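Local structure of probable hydrogenase maturation factor HypB (Methanocaldococcus jannaschii, 2HF9) at residues Arg143-Thr149 against Asp167-Lys173; Gly152-Glu157 against Lys186-Ala191; Thr149-Asp153 against Val180-Ile184. The protein binds GTP as a homodimer and probably hydrolyses it slowly in the service of nickel insertion during maturation of [NiFe] hydrogenases. All coordinates share one frame; numbering follows the deposited sequence.

Contact 1 (Arg143-Thr149 against Asp167-Lys173); sequences RIVVIST and DLIVINK. With GSP (5'-guanosine-diphosphate-monothiophosphate), chain E.
Strand 143-148 pairs in parallel with strand 168-172, I144 beside L168 and V146 beside V170, the axes approaching to 4.5 Å at 23°. They are neighbouring strands of the seven-stranded sheet of a P-loop GTPase, joined by a beta-alpha-beta crossover. Backbone bonds run from R143 O to N172 O. At the start R143 O accepts from both D167 N (2.8 Å) and L168 N, while the carboxylate of D167 folds back so that OD2 takes the backbone N of R143 at 2.8 Å on its anti lone pair. The guanidinium of R143 turns away, to P133 and T165. On one face I144 and L168 run alongside each other in the same direction, CG2 of the first 3.8 Å from CD2 of the second; helix 211-224 covers them through F217. On the other face I147 places CG1 between its backbone N and carbonyl carbon (chi1 58°), the less favoured position; this and the chi2 turn bring CD1 to 3.6 Å from CG2 of I169. The far end belongs to nucleotide binding: N172 and K173 open the NKxD guanine-specificity motif that D175 completes. The extended K173 chain lies over one face of the guanine, with CG 3.5 Å from C5 of GSP, and NZ ends 3.2 Å from OG of S148, which it donates to. That ammonium also meets G48 O, T150 OG1 and the backbone O of T150 of the second subunit, so four oxygens surround it and share its three N-H; S148 OG has a further partner in E151. Beside it T149 draws the strand end onto the motif: its hydroxyl OG1 donates to K173 O at 2.6 Å, approaching from above the carbonyl plane, 49° out of it.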
loop_
_atom_site.group_PDB
_atom_site.type_symbol
_atom_site.label_atom_id
_atom_site.label_comp_id
_atom_site.label_asym_id
_atom_site.label_seq_id
_atom_site.Cartn_x
_atom_site.Cartn_y
_atom_site.Cartn_z
ATOM N N ARG A 143 -13.211 -13.301 -0.360
ATOM C CA ARG A 143 -12.224 -12.246 -0.287
ATOM C C ARG A 143 -10.848 -12.802 -0.630
ATOM O O ARG A 143 -10.435 -13.843 -0.110
ATOM C CB ARG A 143 -12.245 -11.616 1.101
ATOM C CG ARG A 143 -13.529 -10.837 1.382
ATOM C CD ARG A 143 -13.785 -10.639 2.867
ATOM N NE ARG A 143 -12.817 -9.741 3.503
ATOM C CZ ARG A 143 -12.920 -8.413 3.538
ATOM N NH1 ARG A 143 -13.942 -7.797 2.955
ATOM N NH2 ARG A 143 -11.985 -7.694 4.143
ATOM N N ILE A 144 -10.152 -12.106 -1.524
ATOM C CA ILE A 144 -8.820 -12.512 -1.960
ATOM C C ILE A 144 -7.844 -11.395 -1.610
ATOM O O ILE A 144 -8.061 -10.241 -1.987
ATOM C CB ILE A 144 -8.781 -12.809 -3.490
ATOM C CG1 ILE A 144 -9.769 -13.930 -3.846
ATOM C CG2 ILE A 144 -7.346 -13.143 -3.951
ATOM C CD1 ILE A 144 -9.972 -14.163 -5.331
ATOM N N VAL A 145 -6.797 -11.728 -0.858
ATOM C CA VAL A 145 -5.746 -10.759 -0.559
ATOM C C VAL A 145 -4.503 -11.103 -1.369
ATOM O O VAL A 145 -3.952 -12.203 -1.253
ATOM C CB VAL A 145 -5.423 -10.652 0.961
ATOM C CG1 VAL A 145 -4.246 -9.703 1.205
ATOM C CG2 VAL A 145 -6.636 -10.170 1.731
ATOM N N VAL A 146 -4.091 -10.157 -2.209
ATOM C CA VAL A 146 -2.899 -10.307 -3.022
ATOM C C VAL A 146 -1.780 -9.457 -2.433
ATOM O O VAL A 146 -1.887 -8.235 -2.355
ATOM C CB VAL A 146 -3.147 -9.875 -4.495
ATOM C CG1 VAL A 146 -1.923 -10.192 -5.366
ATOM C CG2 VAL A 146 -4.399 -10.546 -5.051
ATOM N N ILE A 147 -0.716 -10.114 -1.995
ATOM C CA ILE A 147 0.514 -9.411 -1.670
ATOM C C ILE A 147 1.608 -9.962 -2.565
ATOM O O ILE A 147 1.399 -10.950 -3.272
ATOM C CB ILE A 147 0.911 -9.496 -0.165
ATOM C CG1 ILE A 147 1.077 -10.958 0.312
ATOM C CG2 ILE A 147 -0.037 -8.636 0.695
ATOM C CD1 ILE A 147 -0.214 -11.679 0.708
ATOM N N SER A 148 2.764 -9.320 -2.566
ATOM C CA SER A 148 3.827 -9.784 -3.436
ATOM C C SER A 148 5.180 -9.774 -2.747
ATOM O O SER A 148 5.393 -9.033 -1.780
ATOM C CB SER A 148 3.846 -8.982 -4.740
ATOM O OG SER A 148 4.340 -7.676 -4.533
ATOM N N THR A 149 6.088 -10.607 -3.250
ATOM C CA THR A 149 7.417 -10.765 -2.657
ATOM C C THR A 149 8.174 -9.436 -2.559
ATOM O O THR A 149 8.954 -9.233 -1.631
ATOM C CB THR A 149 8.272 -11.793 -3.438
ATOM O OG1 THR A 149 8.516 -11.308 -4.763
ATOM C CG2 THR A 149 7.553 -13.145 -3.517
ATOM N N ASP A 167 -10.115 -15.340 2.280
ATOM C CA ASP A 167 -10.441 -16.725 1.964
ATOM C C ASP A 167 -9.325 -17.328 1.112
ATOM O O ASP A 167 -9.074 -18.539 1.149
ATOM C CB ASP A 167 -11.770 -16.792 1.217
ATOM C CG ASP A 167 -12.929 -16.272 2.051
ATOM O OD1 ASP A 167 -13.268 -16.920 3.059
ATOM O OD2 ASP A 167 -13.493 -15.216 1.697
ATOM N N LEU A 168 -8.672 -16.464 0.341
ATOM C CA LEU A 168 -7.499 -16.825 -0.435
ATOM C C LEU A 168 -6.413 -15.781 -0.223
ATOM O O LEU A 168 -6.661 -14.581 -0.344
ATOM C CB LEU A 168 -7.833 -16.934 -1.931
ATOM C CG LEU A 168 -6.654 -17.089 -2.902
ATOM C CD1 LEU A 168 -5.953 -18.435 -2.737
ATOM C CD2 LEU A 168 -7.076 -16.869 -4.354
ATOM N N ILE A 169 -5.210 -16.253 0.093
ATOM C CA ILE A 169 -4.043 -15.389 0.182
ATOM C C ILE A 169 -3.089 -15.748 -0.959
ATOM O O ILE A 169 -2.620 -16.889 -1.072
ATOM C CB ILE A 169 -3.360 -15.484 1.563
ATOM C CG1 ILE A 169 -4.315 -14.973 2.651
ATOM C CG2 ILE A 169 -2.063 -14.678 1.577
ATOM C CD1 ILE A 169 -3.977 -15.399 4.074
ATOM N N VAL A 170 -2.848 -14.768 -1.822
ATOM C CA VAL A 170 -1.963 -14.927 -2.970
ATOM C C VAL A 170 -0.641 -14.216 -2.697
ATOM O O VAL A 170 -0.609 -13.005 -2.455
ATOM C CB VAL A 170 -2.614 -14.373 -4.266
ATOM C CG1 VAL A 170 -1.660 -14.485 -5.449
ATOM C CG2 VAL A 170 -3.915 -15.112 -4.562
ATOM N N ILE A 171 0.438 -14.992 -2.696
ATOM C CA ILE A 171 1.785 -14.455 -2.596
ATOM C C ILE A 171 2.318 -14.413 -4.022
ATOM O O ILE A 171 2.761 -15.432 -4.577
ATOM C CB ILE A 171 2.674 -15.305 -1.652
ATOM C CG1 ILE A 171 2.055 -15.352 -0.246
ATOM C CG2 ILE A 171 4.095 -14.743 -1.587
ATOM C CD1 ILE A 171 2.449 -16.567 0.585
ATOM N N ASN A 172 2.223 -13.228 -4.619
ATOM C CA ASN A 172 2.519 -13.019 -6.028
ATOM C C ASN A 172 3.978 -12.593 -6.239
ATOM O O ASN A 172 4.695 -12.303 -5.272
ATOM C CB ASN A 172 1.540 -11.981 -6.617
ATOM C CG ASN A 172 1.607 -11.887 -8.135
ATOM O OD1 ASN A 172 1.501 -10.790 -8.704
ATOM N ND2 ASN A 172 1.783 -13.023 -8.800
ATOM N N LYS A 173 4.400 -12.567 -7.504
ATOM C CA LYS A 173 5.758 -12.175 -7.917
ATOM C C LYS A 173 6.836 -13.092 -7.336
ATOM O O LYS A 173 7.917 -12.628 -6.974
ATOM C CB LYS A 173 6.057 -10.703 -7.571
ATOM C CG LYS A 173 5.085 -9.693 -8.175
ATOM C CD LYS A 173 5.507 -8.260 -7.866
ATOM C CE LYS A 173 4.355 -7.298 -8.088
ATOM N NZ LYS A 173 4.528 -6.057 -7.260
HETATM P PG GSP E . -2.803 -1.065 -8.221
HETATM O O3B GSP E . -1.792 -2.255 -8.611
HETATM S S1G GSP E . -2.869 -0.897 -6.507
HETATM O O2G GSP E . -2.227 0.209 -8.866
HETATM O O3G GSP E . -4.190 -1.368 -8.814
HETATM P PB GSP E . -2.232 -3.783 -8.883
HETATM O O1B GSP E . -2.214 -4.515 -7.600
HETATM O O2B GSP E . -3.514 -3.907 -9.601
HETATM P PA GSP E . -0.768 -4.502 -11.295
HETATM O O1A GSP E . -1.595 -5.599 -11.850
HETATM O O2A GSP E . -1.004 -3.219 -12.005
HETATM O O3A GSP E . -0.960 -4.345 -9.704
HETATM O "O5'" GSP E . 0.767 -4.958 -11.343
HETATM C "C5'" GSP E . 1.793 -4.125 -10.839
HETATM C "C4'" GSP E . 3.096 -4.404 -11.581
HETATM O "O4'" GSP E . 3.617 -5.672 -11.218
HETATM C "C3'" GSP E . 2.937 -4.423 -13.092
HETATM O "O3'" GSP E . 4.091 -3.801 -13.611
HETATM C "C2'" GSP E . 2.929 -5.894 -13.447
HETATM O "O2'" GSP E . 3.473 -6.138 -14.717
HETATM C "C1'" GSP E . 3.817 -6.480 -12.367
HETATM N N9 GSP E . 3.531 -7.863 -11.953
HETATM C C8 GSP E . 2.358 -8.381 -11.460
HETATM N N7 GSP E . 2.572 -9.681 -11.157
HETATM C C5 GSP E . 3.860 -9.991 -11.431
HETATM C C6 GSP E . 4.602 -11.165 -11.305
HETATM O O6 GSP E . 4.078 -12.187 -10.866
HETATM N N1 GSP E . 5.936 -11.165 -11.671
HETATM C C2 GSP E . 6.526 -10.013 -12.165
HETATM N N2 GSP E . 7.806 -10.019 -12.522
HETATM N N3 GSP E . 5.788 -8.849 -12.285
HETATM C C4 GSP E . 4.477 -8.847 -11.920
#

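Contact 2 (Gly152-Glu157 against Lys186-Ala191); sequences GDDTIE and KMENDA
K186, on helix 184-194, reaches across to the D153-E157 loop and sets up a salt-bridge network with D154, E157 and D190, fastening the loop that holds the type I turn of G152-T155 to a peripheral helix of the G domain. From CB the chain leaves with CG opposite the backbone N (chi1 177°). CD passes 4.0 Å from D153 O, and CE lies near OE2 of E157 and OD1 of D154. A bend at chi4 (-71°) then turns NZ inward, within bonding distance of four oxygens that must share its three N-H. D153 O lies 2.8 Å from NZ. E157 OE2, met from above the carboxylate plane, is also 2.8 Å from NZ. D190 OD1, one helical turn on, is 2.7 Å from NZ, and D154 OD1, met on its anti side, is the longest at 3.2 Å. The single ammonium thus holds together two acceptors, D154 OD1 and E157 OE2, only 3.0 Å apart. With an alanine at K186, D154 and E157 would probably be left without the charge between them, D190 OD1 would lose one mate although OD2 keeps R193, and the 152-157 loop would lose its charged tie to the helix. Next to this polar cluster, toward the sheet, I156 packs between M187, D190 and A191, its CD1 3.9 Å from M187 CB. A water donates to D153 O and D190 OD1 and accepts from E157 N at 3.1 Å.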
loop_
_atom_site.group_PDB
_atom_site.type_symbol
_atom_site.label_atom_id
_atom_site.label_comp_id
_atom_site.label_asym_id
_atom_site.label_seq_id
_atom_site.Cartn_x
_atom_site.Cartn_y
_atom_site.Cartn_z
ATOM N N GLY A 152 8.445 -7.255 0.568
ATOM C CA GLY A 152 9.201 -7.809 1.690
ATOM C C GLY A 152 8.493 -9.002 2.299
ATOM O O GLY A 152 7.261 -9.109 2.236
ATOM N N ASP A 153 9.267 -9.903 2.899
ATOM C CA ASP A 153 8.702 -11.136 3.447
ATOM C C ASP A 153 8.130 -11.016 4.869
ATOM O O ASP A 153 7.748 -12.023 5.465
ATOM C CB ASP A 153 9.697 -12.305 3.331
ATOM C CG ASP A 153 10.983 -12.074 4.104
ATOM O OD1 ASP A 153 11.029 -11.175 4.971
ATOM O OD2 ASP A 153 11.952 -12.811 3.839
ATOM N N ASP A 154 8.071 -9.792 5.401
ATOM C CA ASP A 154 7.421 -9.535 6.690
ATOM C C ASP A 154 6.000 -9.001 6.519
ATOM O O ASP A 154 5.278 -8.817 7.500
ATOM C CB ASP A 154 8.240 -8.552 7.537
ATOM C CG ASP A 154 9.411 -9.216 8.243
ATOM O OD1 ASP A 154 9.290 -10.392 8.645
ATOM O OD2 ASP A 154 10.458 -8.554 8.403
ATOM N N THR A 155 5.611 -8.776 5.267
ATOM C CA THR A 155 4.341 -8.139 4.909
ATOM C C THR A 155 3.099 -8.845 5.466
ATOM O O THR A 155 2.147 -8.188 5.903
ATOM C CB THR A 155 4.247 -7.977 3.373
ATOM O OG1 THR A 155 5.328 -7.146 2.933
ATOM C CG2 THR A 155 2.931 -7.336 2.958
ATOM N N ILE A 156 3.113 -10.176 5.466
ATOM C CA ILE A 156 1.983 -10.935 6.007
ATOM C C ILE A 156 1.905 -10.818 7.536
ATOM O O ILE A 156 0.840 -10.523 8.079
ATOM C CB ILE A 156 1.983 -12.410 5.528
ATOM C CG1 ILE A 156 1.826 -12.455 4.002
ATOM C CG2 ILE A 156 0.867 -13.206 6.209
ATOM C CD1 ILE A 156 2.248 -13.750 3.352
ATOM N N GLU A 157 3.027 -11.003 8.227
ATOM C CA GLU A 157 2.996 -10.913 9.691
ATOM C C GLU A 157 2.846 -9.484 10.228
ATOM O O GLU A 157 2.427 -9.292 11.372
ATOM C CB GLU A 157 4.132 -11.699 10.367
ATOM C CG GLU A 157 5.553 -11.349 9.977
ATOM C CD GLU A 157 6.575 -12.157 10.776
ATOM O OE1 GLU A 157 6.217 -12.697 11.846
ATOM O OE2 GLU A 157 7.738 -12.253 10.338
ATOM N N LYS A 186 8.799 -18.843 4.109
ATOM C CA LYS A 186 8.425 -18.100 5.314
ATOM C C LYS A 186 7.066 -17.419 5.142
ATOM O O LYS A 186 6.201 -17.528 6.008
ATOM C CB LYS A 186 9.488 -17.055 5.673
ATOM C CG LYS A 186 9.122 -16.184 6.879
ATOM C CD LYS A 186 9.985 -14.936 6.954
ATOM C CE LYS A 186 9.562 -14.028 8.104
ATOM N NZ LYS A 186 8.253 -13.348 7.863
ATOM N N MET A 187 6.886 -16.719 4.022
ATOM C CA MET A 187 5.637 -15.996 3.765
ATOM C C MET A 187 4.448 -16.953 3.714
ATOM O O MET A 187 3.393 -16.665 4.275
ATOM C CB MET A 187 5.728 -15.192 2.468
ATOM C CG MET A 187 6.780 -14.103 2.498
ATOM S SD MET A 187 6.921 -13.195 0.939
ATOM C CE MET A 187 5.460 -12.152 0.997
ATOM N N GLU A 188 4.634 -18.089 3.046
ATOM C CA GLU A 188 3.590 -19.103 2.929
ATOM C C GLU A 188 3.185 -19.648 4.301
ATOM O O GLU A 188 1.995 -19.833 4.574
ATOM C CB GLU A 188 4.050 -20.232 2.007
ATOM C CG GLU A 188 3.013 -21.318 1.773
ATOM C CD GLU A 188 3.545 -22.468 0.943
ATOM O OE1 GLU A 188 4.776 -22.704 0.963
ATOM O OE2 GLU A 188 2.729 -23.144 0.281
ATOM N N ASN A 189 4.180 -19.897 5.154
ATOM C CA ASN A 189 3.931 -20.321 6.535
ATOM C C ASN A 189 3.277 -19.241 7.390
ATOM O O ASN A 189 2.384 -19.536 8.187
ATOM C CB ASN A 189 5.215 -20.830 7.192
ATOM C CG ASN A 189 5.528 -22.252 6.803
ATOM O OD1 ASN A 189 4.645 -23.111 6.801
ATOM N ND2 ASN A 189 6.779 -22.512 6.459
ATOM N N ASP A 190 3.712 -17.992 7.207
ATOM C CA ASP A 190 3.084 -16.845 7.863
ATOM C C ASP A 190 1.583 -16.811 7.577
ATOM O O ASP A 190 0.777 -16.673 8.496
ATOM C CB ASP A 190 3.713 -15.522 7.397
ATOM C CG ASP A 190 5.122 -15.297 7.942
ATOM O OD1 ASP A 190 5.811 -14.402 7.408
ATOM O OD2 ASP A 190 5.545 -15.986 8.895
ATOM N N ALA A 191 1.223 -16.939 6.298
ATOM C CA ALA A 191 -0.168 -16.875 5.855
ATOM C C ALA A 191 -1.006 -18.018 6.428
ATOM O O ALA A 191 -2.107 -17.794 6.923
ATOM C CB ALA A 191 -0.237 -16.874 4.330
HETATM O O HOH W 1 5.181 -12.090 6.241
#

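Contact 3 (Thr149-Asp153 against Val180-Ile184); sequences TTEGD and VGADI. With GSP (5'-guanosine-diphosphate-monothiophosphate), chain H.
A182 sits at the tight centre of this contact, its CB wedged against the 3-10 turn that follows strand 142-148. The methyl lies 3.6 Å from the carbonyl O of T149 and 4.0 Å from CB of D153. On one side of it V180 brings CG2 to 3.5 Å from the same T149 O, and CG1 rests against CA of T150; on the other, T149 and I184 run side by side with their CG2 methyls 3.7 Å apart. One hydrogen bond spans the segments. D153 holds CG between its backbone N and carbonyl carbon (chi1 62°), which points the carboxylate at the 180-184 loop, where the anti lone pair of OD2 takes the backbone N of D183 at 2.9 Å with a fairly straight N-H (158°). The solvent side is looser. G181 and D183 are exposed and touch the turn mainly through that carboxylate. G181, with positive phi, is the C-prime residue of a Schellman motif ending helix 177-180; D183 is the N-cap of helix 184-194, its OD1 capping the backbone N of K186. One short linker therefore ends one helix and starts the next, with D153 holding its middle. G152 matters for what it lacks: a side chain here would be crowded by C5' of a bound GSP, and its backbone angles also call for glycine. The O3' of that nucleotide donates weakly to V180 O at 3.2 Å, yet most of its pocket, including T52, R83, D175 and L205, belongs to the second subunit. The turn and V180 thus line a GSP held across the dimer interface, a nucleotide-bridged arrangement characteristic of SIMIBI-class GTPases.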
loop_
_atom_site.group_PDB
_atom_site.type_symbol
_atom_site.label_atom_id
_atom_site.label_comp_id
_atom_site.label_asym_id
_atom_site.label_seq_id
_atom_site.Cartn_x
_atom_site.Cartn_y
_atom_site.Cartn_z
ATOM N N THR A 149 6.088 -10.607 -3.250
ATOM C CA THR A 149 7.417 -10.765 -2.657
ATOM C C THR A 149 8.174 -9.436 -2.559
ATOM O O THR A 149 8.954 -9.233 -1.631
ATOM C CB THR A 149 8.272 -11.793 -3.438
ATOM O OG1 THR A 149 8.516 -11.308 -4.763
ATOM C CG2 THR A 149 7.553 -13.145 -3.517
ATOM N N THR A 150 7.908 -8.529 -3.499
ATOM C CA THR A 150 8.647 -7.268 -3.602
ATOM C C THR A 150 8.321 -6.244 -2.510
ATOM O O THR A 150 8.999 -5.221 -2.394
ATOM C CB THR A 150 8.511 -6.629 -5.001
ATOM O OG1 THR A 150 7.130 -6.364 -5.294
ATOM C CG2 THR A 150 9.090 -7.551 -6.059
ATOM N N GLU A 151 7.287 -6.530 -1.723
ATOM C CA GLU A 151 6.927 -5.715 -0.562
ATOM C C GLU A 151 7.733 -6.136 0.677
ATOM O O GLU A 151 7.710 -5.459 1.702
ATOM C CB GLU A 151 5.424 -5.825 -0.289
ATOM C CG GLU A 151 4.542 -5.230 -1.396
ATOM C CD GLU A 151 3.346 -6.105 -1.753
ATOM O OE1 GLU A 151 2.840 -6.840 -0.874
ATOM O OE2 GLU A 151 2.905 -6.049 -2.922
ATOM N N GLY A 152 8.445 -7.255 0.568
ATOM C CA GLY A 152 9.201 -7.809 1.690
ATOM C C GLY A 152 8.493 -9.002 2.299
ATOM O O GLY A 152 7.261 -9.109 2.236
ATOM N N ASP A 153 9.267 -9.903 2.899
ATOM C CA ASP A 153 8.702 -11.136 3.447
ATOM C C ASP A 153 8.130 -11.016 4.869
ATOM O O ASP A 153 7.748 -12.023 5.465
ATOM C CB ASP A 153 9.697 -12.305 3.331
ATOM C CG ASP A 153 10.983 -12.074 4.104
ATOM O OD1 ASP A 153 11.029 -11.175 4.971
ATOM O OD2 ASP A 153 11.952 -12.811 3.839
ATOM N N VAL A 180 14.788 -9.523 -4.196
ATOM C CA VAL A 180 14.474 -8.693 -3.023
ATOM C C VAL A 180 14.927 -9.327 -1.708
ATOM O O VAL A 180 14.868 -8.689 -0.650
ATOM C CB VAL A 180 12.950 -8.371 -2.912
ATOM C CG1 VAL A 180 12.540 -7.357 -3.957
ATOM C CG2 VAL A 180 12.107 -9.638 -3.018
ATOM N N GLY A 181 15.365 -10.580 -1.776
ATOM C CA GLY A 181 15.787 -11.319 -0.588
ATOM C C GLY A 181 14.619 -11.828 0.240
ATOM O O GLY A 181 14.755 -12.034 1.448
ATOM N N ALA A 182 13.474 -12.034 -0.413
ATOM C CA ALA A 182 12.265 -12.511 0.261
ATOM C C ALA A 182 12.231 -14.033 0.343
ATOM O O ALA A 182 12.529 -14.720 -0.631
ATOM C CB ALA A 182 11.018 -11.989 -0.442
ATOM N N ASP A 183 11.864 -14.545 1.516
ATOM C CA ASP A 183 11.759 -15.981 1.754
ATOM C C ASP A 183 10.303 -16.383 1.557
ATOM O O ASP A 183 9.472 -16.141 2.430
ATOM C CB ASP A 183 12.231 -16.310 3.179
ATOM C CG ASP A 183 12.292 -17.815 3.467
ATOM O OD1 ASP A 183 11.641 -18.615 2.763
ATOM O OD2 ASP A 183 12.998 -18.197 4.427
ATOM N N ILE A 184 9.999 -16.981 0.404
ATOM C CA ILE A 184 8.609 -17.311 0.052
ATOM C C ILE A 184 8.023 -18.421 0.929
ATOM O O ILE A 184 6.826 -18.420 1.212
ATOM C CB ILE A 184 8.409 -17.636 -1.461
ATOM C CG1 ILE A 184 9.168 -18.903 -1.882
ATOM C CG2 ILE A 184 8.789 -16.433 -2.323
ATOM C CD1 ILE A 184 8.830 -19.390 -3.287
HETATM P PG GSP H . 6.903 -1.275 5.281
HETATM O O3B GSP H . 8.052 -1.478 4.173
HETATM S S1G GSP H . 5.557 -0.404 4.647
HETATM O O2G GSP H . 6.495 -2.697 5.714
HETATM O O3G GSP H . 7.495 -0.524 6.481
HETATM P PB GSP H . 9.242 -0.438 3.856
HETATM O O1B GSP H . 8.720 0.595 2.939
HETATM O O2B GSP H . 9.886 0.108 5.065
HETATM P PA GSP H . 11.529 -2.172 3.490
HETATM O O1A GSP H . 12.661 -1.274 3.799
HETATM O O2A GSP H . 11.203 -3.078 4.619
HETATM O O3A GSP H . 10.256 -1.335 2.977
HETATM O "O5'" GSP H . 11.878 -2.998 2.155
HETATM C "C5'" GSP H . 10.998 -3.989 1.662
HETATM C "C4'" GSP H . 11.803 -5.002 0.852
HETATM O "O4'" GSP H . 12.303 -4.391 -0.326
HETATM C "C3'" GSP H . 13.014 -5.510 1.619
HETATM O "O3'" GSP H . 13.115 -6.892 1.373
HETATM C "C2'" GSP H . 14.192 -4.779 1.006
HETATM O "O2'" GSP H . 15.356 -5.564 1.043
HETATM C "C1'" GSP H . 13.708 -4.551 -0.415
HETATM N N9 GSP H . 14.281 -3.380 -1.100
HETATM C C8 GSP H . 14.231 -2.059 -0.723
HETATM N N7 GSP H . 14.864 -1.329 -1.673
HETATM C C5 GSP H . 15.301 -2.157 -2.648
HETATM C C6 GSP H . 15.994 -1.953 -3.842
HETATM O O6 GSP H . 16.340 -0.826 -4.186
HETATM N N1 GSP H . 16.299 -3.033 -4.647
HETATM C C2 GSP H . 15.922 -4.310 -4.275
HETATM N N2 GSP H . 16.213 -5.351 -5.044
HETATM N N3 GSP H . 15.236 -4.507 -3.093
HETATM C C4 GSP H . 14.931 -3.450 -2.297
#

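How the contacts relate
From the N terminus, strand 142-148 runs into the 149-157 loop, and three contacts then bring later chain back to it. Contact 1 closes the beta-alpha-beta loop that carries helix 160-163. Contact 3 closes a longer excursion, returning 180-184 to the strand's exit, and contact 2 brings helix 184-194 to the later part of the same loop. Each crosses contact 1 rather than nesting in it, because 167-173 falls between their segments. Contact 3 shares T149 with contact 1, and G152 and D153 with contact 2. I171 of contact 1 packs on I156 and M187 of contact 2. Together they tie two neighbouring strands of the sheet to a nucleotide-lining turn and an outer helix.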